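Long-range contact in MNMC2 (Aquifex aeolicus, PDB 3VYW), which methylates the wobble uridine of tRNA with S-adenosylmethionine as methyl donor, working without the oxidase domain to which such enzymes are usually fused: residues Ile100-Phe105 / Ala189-Ala194. Residues are numbered along the deposited sequence; the frame is centred on the assembly and turned at random.
Sequences ILDVGF and AVFHDA. With SAM (S-adenosylmethionine), chain E.
Ala189 O accepts a hydrogen bond from Leu101 N at 2.9 Å, and Ala189 CB lies beside Ile100 CG1. Val190 goes to the other side of the sheet, where CG2 touches Leu101 CB and CG1 approaches Val103 CG2; Ile212 of helix 206-213 packs over this trio. Phe191 hydrogen-bonds through both N and O, to Leu101 O and Val103 N. Its CG is anti to the carbonyl carbon (chi1 -73°), which lays the ring back along the strand under Ile100 CG2, a CH-pi contact 4.0 Å from the centroid and offset toward the rim. Asp102 OD1 comes in plane to the ring edge, its carboxylate turned 88° from the ring, while OD2 hydrogen-bonds Ser131 OG. An alanine in place of Phe191 would probably leave Ile100 CG2 without its aromatic partner and open a gap beside the Asp102 carboxylate. Strands 97-103 and 187-192 are parallel central neighbours (segments 100-103 and 189-192 run 10° apart) in the Rossmann-like methyltransferase sheet; the cofactor binds at the C-terminal ends of these two strands, as usual in this fold. The His192 ring takes Val103 CG1 over its centre at 4.0 Å, and NE2 hydrogen-bonds Leu203 O. Asp193 N hydrogen-bonds Val103 O at 3.1 Å; beyond it, Asp193 OD2 and Gly104 O both accept hydrogen bonds from the cofactor's amino N, at 3.0 and 2.8 Å. Ala194 O lies 3.8 Å from the cofactor methyl carbon CE and is hydrogen-bonded to Tyr225 OH.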
ATOM      1  N   ILE A 100     -14.985  -0.782   0.620  1.00 34.95           N
ATOM      2  CA  ILE A 100     -13.559  -0.940   0.567  1.00 32.84           C
ATOM      3  C   ILE A 100     -12.849   0.256   0.003  1.00 34.66           C
ATOM      4  O   ILE A 100     -13.179   0.736  -1.034  1.00 33.96           O
ATOM      5  CB  ILE A 100     -13.183  -2.119  -0.298  1.00 32.69           C
ATOM      6  CG1 ILE A 100     -13.864  -3.357   0.204  1.00 31.47           C
ATOM      7  CG2 ILE A 100     -11.690  -2.294  -0.309  1.00 31.39           C
ATOM      8  CD1 ILE A 100     -13.590  -4.547  -0.652  1.00 32.63           C
ATOM      9  N   LEU A 101     -11.835   0.702   0.707  1.00 36.39           N
ATOM     10  CA  LEU A 101     -10.960   1.738   0.241  1.00 38.33           C
ATOM     11  C   LEU A 101      -9.748   1.043  -0.309  1.00 37.49           C
ATOM     12  O   LEU A 101      -9.080   0.366   0.379  1.00 34.83           O
ATOM     13  CB  LEU A 101     -10.568   2.609   1.415  1.00 37.00           C
ATOM     14  CG  LEU A 101     -10.493   4.099   1.258  1.00 38.47           C
ATOM     15  CD1 LEU A 101      -9.265   4.695   1.878  1.00 37.13           C
ATOM     16  CD2 LEU A 101     -10.557   4.435  -0.187  1.00 40.81           C
ATOM     17  N   ASP A 102      -9.483   1.188  -1.588  1.00 44.12           N
ATOM     18  CA  ASP A 102      -8.396   0.464  -2.198  1.00 42.14           C
ATOM     19  C   ASP A 102      -7.266   1.360  -2.588  1.00 40.90           C
ATOM     20  O   ASP A 102      -7.414   2.167  -3.434  1.00 42.99           O
ATOM     21  CB  ASP A 102      -8.913  -0.240  -3.427  1.00 45.27           C
ATOM     22  CG  ASP A 102      -7.998  -1.279  -3.916  1.00 54.72           C
ATOM     23  OD1 ASP A 102      -7.444  -1.974  -3.089  1.00 63.51           O
ATOM     24  OD2 ASP A 102      -7.817  -1.423  -5.121  1.00 51.67           O
ATOM     25  N   VAL A 103      -6.110   1.178  -1.989  1.00 35.63           N
ATOM     26  CA  VAL A 103      -4.973   2.011  -2.283  1.00 33.60           C
ATOM     27  C   VAL A 103      -4.086   1.356  -3.321  1.00 37.81           C
ATOM     28  O   VAL A 103      -3.336   0.498  -3.018  1.00 43.51           O
ATOM     29  CB  VAL A 103      -4.161   2.224  -1.012  1.00 30.35           C
ATOM     30  CG1 VAL A 103      -2.865   2.876  -1.313  1.00 34.12           C
ATOM     31  CG2 VAL A 103      -4.904   3.028  -0.004  1.00 26.86           C
ATOM     32  N   GLY A 104      -4.209   1.782  -4.561  1.00 39.38           N
ATOM     33  CA  GLY A 104      -3.500   1.211  -5.681  1.00 37.11           C
ATOM     34  C   GLY A 104      -4.285   0.179  -6.433  1.00 37.33           C
ATOM     35  O   GLY A 104      -4.287  -0.948  -6.082  1.00 40.69           O
ATOM     36  N   PHE A 105      -4.939   0.561  -7.499  1.00 39.19           N
ATOM     37  CA  PHE A 105      -5.768  -0.379  -8.190  1.00 33.42           C
ATOM     38  C   PHE A 105      -4.988  -1.545  -8.738  1.00 32.68           C
ATOM     39  O   PHE A 105      -5.425  -2.655  -8.679  1.00 29.33           O
ATOM     40  CB  PHE A 105      -6.526   0.285  -9.309  1.00 32.13           C
ATOM     41  CG  PHE A 105      -7.350  -0.657 -10.079  1.00 31.08           C
ATOM     42  CD1 PHE A 105      -8.539  -1.067  -9.600  1.00 32.89           C
ATOM     43  CD2 PHE A 105      -6.890  -1.184 -11.233  1.00 30.13           C
ATOM     44  CE1 PHE A 105      -9.287  -1.957 -10.279  1.00 32.27           C
ATOM     45  CE2 PHE A 105      -7.630  -2.078 -11.921  1.00 29.82           C
ATOM     46  CZ  PHE A 105      -8.835  -2.457 -11.444  1.00 30.43           C
ATOM     47  N   ALA A 189     -12.932  -1.923   4.993  1.00 40.16           N
ATOM     48  CA  ALA A 189     -11.611  -2.407   4.762  1.00 41.23           C
ATOM     49  C   ALA A 189     -10.852  -1.391   3.988  1.00 43.55           C
ATOM     50  O   ALA A 189     -11.374  -0.820   3.089  1.00 49.15           O
ATOM     51  CB  ALA A 189     -11.672  -3.676   3.972  1.00 36.32           C
ATOM     52  N   VAL A 190      -9.597  -1.185   4.329  1.00 38.71           N
ATOM     53  CA  VAL A 190      -8.697  -0.461   3.481  1.00 36.18           C
ATOM     54  C   VAL A 190      -7.670  -1.438   3.019  1.00 33.30           C
ATOM     55  O   VAL A 190      -7.030  -2.027   3.805  1.00 29.14           O
ATOM     56  CB  VAL A 190      -7.947   0.599   4.245  1.00 36.78           C
ATOM     57  CG1 VAL A 190      -6.976   1.319   3.340  1.00 33.56           C
ATOM     58  CG2 VAL A 190      -8.900   1.535   4.919  1.00 35.34           C
ATOM     59  N   PHE A 191      -7.537  -1.617   1.728  1.00 31.64           N
ATOM     60  CA  PHE A 191      -6.529  -2.497   1.219  1.00 32.71           C
ATOM     61  C   PHE A 191      -5.400  -1.618   0.811  1.00 33.20           C
ATOM     62  O   PHE A 191      -5.476  -0.980  -0.173  1.00 32.72           O
ATOM     63  CB  PHE A 191      -7.023  -3.192  -0.026  1.00 31.28           C
ATOM     64  CG  PHE A 191      -8.037  -4.242   0.216  1.00 33.77           C
ATOM     65  CD1 PHE A 191      -8.836  -4.659  -0.809  1.00 33.81           C
ATOM     66  CD2 PHE A 191      -8.197  -4.807   1.440  1.00 33.30           C
ATOM     67  CE1 PHE A 191      -9.774  -5.613  -0.611  1.00 34.96           C
ATOM     68  CE2 PHE A 191      -9.123  -5.770   1.641  1.00 32.88           C
ATOM     69  CZ  PHE A 191      -9.915  -6.171   0.620  1.00 32.66           C
ATOM     70  N   HIS A 192      -4.346  -1.579   1.578  1.00 29.56           N
ATOM     71  CA  HIS A 192      -3.323  -0.654   1.301  1.00 30.39           C
ATOM     72  C   HIS A 192      -2.213  -1.301   0.594  1.00 30.69           C
ATOM     73  O   HIS A 192      -1.332  -1.834   1.197  1.00 31.66           O
ATOM     74  CB  HIS A 192      -2.851  -0.115   2.614  1.00 31.75           C
ATOM     75  CG  HIS A 192      -2.117   1.164   2.505  1.00 33.78           C
ATOM     76  ND1 HIS A 192      -2.565   2.265   3.007  1.00 33.53           N
ATOM     77  CD2 HIS A 192      -0.936   1.465   1.921  1.00 35.90           C
ATOM     78  CE1 HIS A 192      -1.731   3.235   2.757  1.00 32.07           C
ATOM     79  NE2 HIS A 192      -0.702   2.817   2.112  1.00 34.09           N
ATOM     80  N   ASP A 193      -2.220  -1.214  -0.711  1.00 33.98           N
ATOM     81  CA  ASP A 193      -1.330  -2.004  -1.508  1.00 35.02           C
ATOM     82  C   ASP A 193      -0.544  -1.184  -2.473  1.00 36.42           C
ATOM     83  O   ASP A 193      -0.773  -1.218  -3.639  1.00 43.34           O
ATOM     84  CB  ASP A 193      -2.130  -3.016  -2.276  1.00 38.13           C
ATOM     85  CG  ASP A 193      -1.313  -4.139  -2.748  1.00 40.33           C
ATOM     86  OD1 ASP A 193      -0.203  -4.284  -2.287  1.00 40.55           O
ATOM     87  OD2 ASP A 193      -1.769  -4.879  -3.591  1.00 40.42           O
ATOM     88  N   ALA A 194       0.384  -0.427  -1.945  1.00 31.55           N
ATOM     89  CA  ALA A 194       1.326   0.304  -2.716  1.00 30.32           C
ATOM     90  C   ALA A 194       2.568  -0.524  -2.879  1.00 32.02           C
ATOM     91  O   ALA A 194       2.678  -1.579  -2.334  1.00 32.95           O
ATOM     92  CB  ALA A 194       1.632   1.607  -2.052  1.00 30.18           C
TER
HETATM   93  N   SAM E 501      -3.331  -3.608  -5.778  1.00 36.95           N
HETATM   94  CA  SAM E 501      -2.854  -4.045  -7.036  1.00 41.32           C
HETATM   95  C   SAM E 501      -3.528  -5.344  -7.247  1.00 42.41           C
HETATM   96  O   SAM E 501      -3.515  -5.928  -8.303  1.00 44.54           O
HETATM   97  OXT SAM E 501      -4.151  -5.804  -6.336  1.00 44.23           O
HETATM   98  CB  SAM E 501      -1.346  -4.005  -6.924  1.00 44.33           C
HETATM   99  CG  SAM E 501      -0.926  -2.540  -7.090  1.00 49.23           C
HETATM  100  SD  SAM E 501       0.674  -2.186  -6.987  1.00 49.66           S
HETATM  101  CE  SAM E 501       1.279  -2.906  -5.657  1.00 50.49           C
HETATM  102  C5' SAM E 501       0.921  -0.561  -6.769  1.00 45.65           C
HETATM  103  C4' SAM E 501      -0.032   0.387  -7.508  1.00 45.13           C
HETATM  104  O4' SAM E 501      -0.036   1.647  -6.867  1.00 43.04           O
HETATM  105  C3' SAM E 501       0.364   0.688  -8.938  1.00 45.60           C
HETATM  106  O3' SAM E 501      -0.783   0.696  -9.758  1.00 40.82           O
HETATM  107  C2' SAM E 501       0.909   2.088  -8.882  1.00 44.34           C
HETATM  108  O2' SAM E 501       0.710   2.744 -10.104  1.00 39.91           O
HETATM  109  C1' SAM E 501       0.079   2.698  -7.803  1.00 39.57           C
HETATM  110  N9  SAM E 501       0.630   3.941  -7.221  1.00 36.84           N
HETATM  111  C8  SAM E 501       1.854   4.171  -6.809  1.00 32.57           C
HETATM  112  N7  SAM E 501       1.994   5.390  -6.326  1.00 30.89           N
HETATM  113  C5  SAM E 501       0.841   5.980  -6.423  1.00 30.61           C
HETATM  114  C6  SAM E 501       0.298   7.290  -6.090  1.00 33.11           C
HETATM  115  N6  SAM E 501       1.034   8.244  -5.548  1.00 30.44           N
HETATM  116  N1  SAM E 501      -0.959   7.509  -6.348  1.00 31.67           N
HETATM  117  C2  SAM E 501      -1.722   6.596  -6.872  1.00 29.02           C
HETATM  118  N3  SAM E 501      -1.295   5.415  -7.203  1.00 32.65           N
HETATM  119  C4  SAM E 501      -0.048   5.036  -7.014  1.00 31.46           C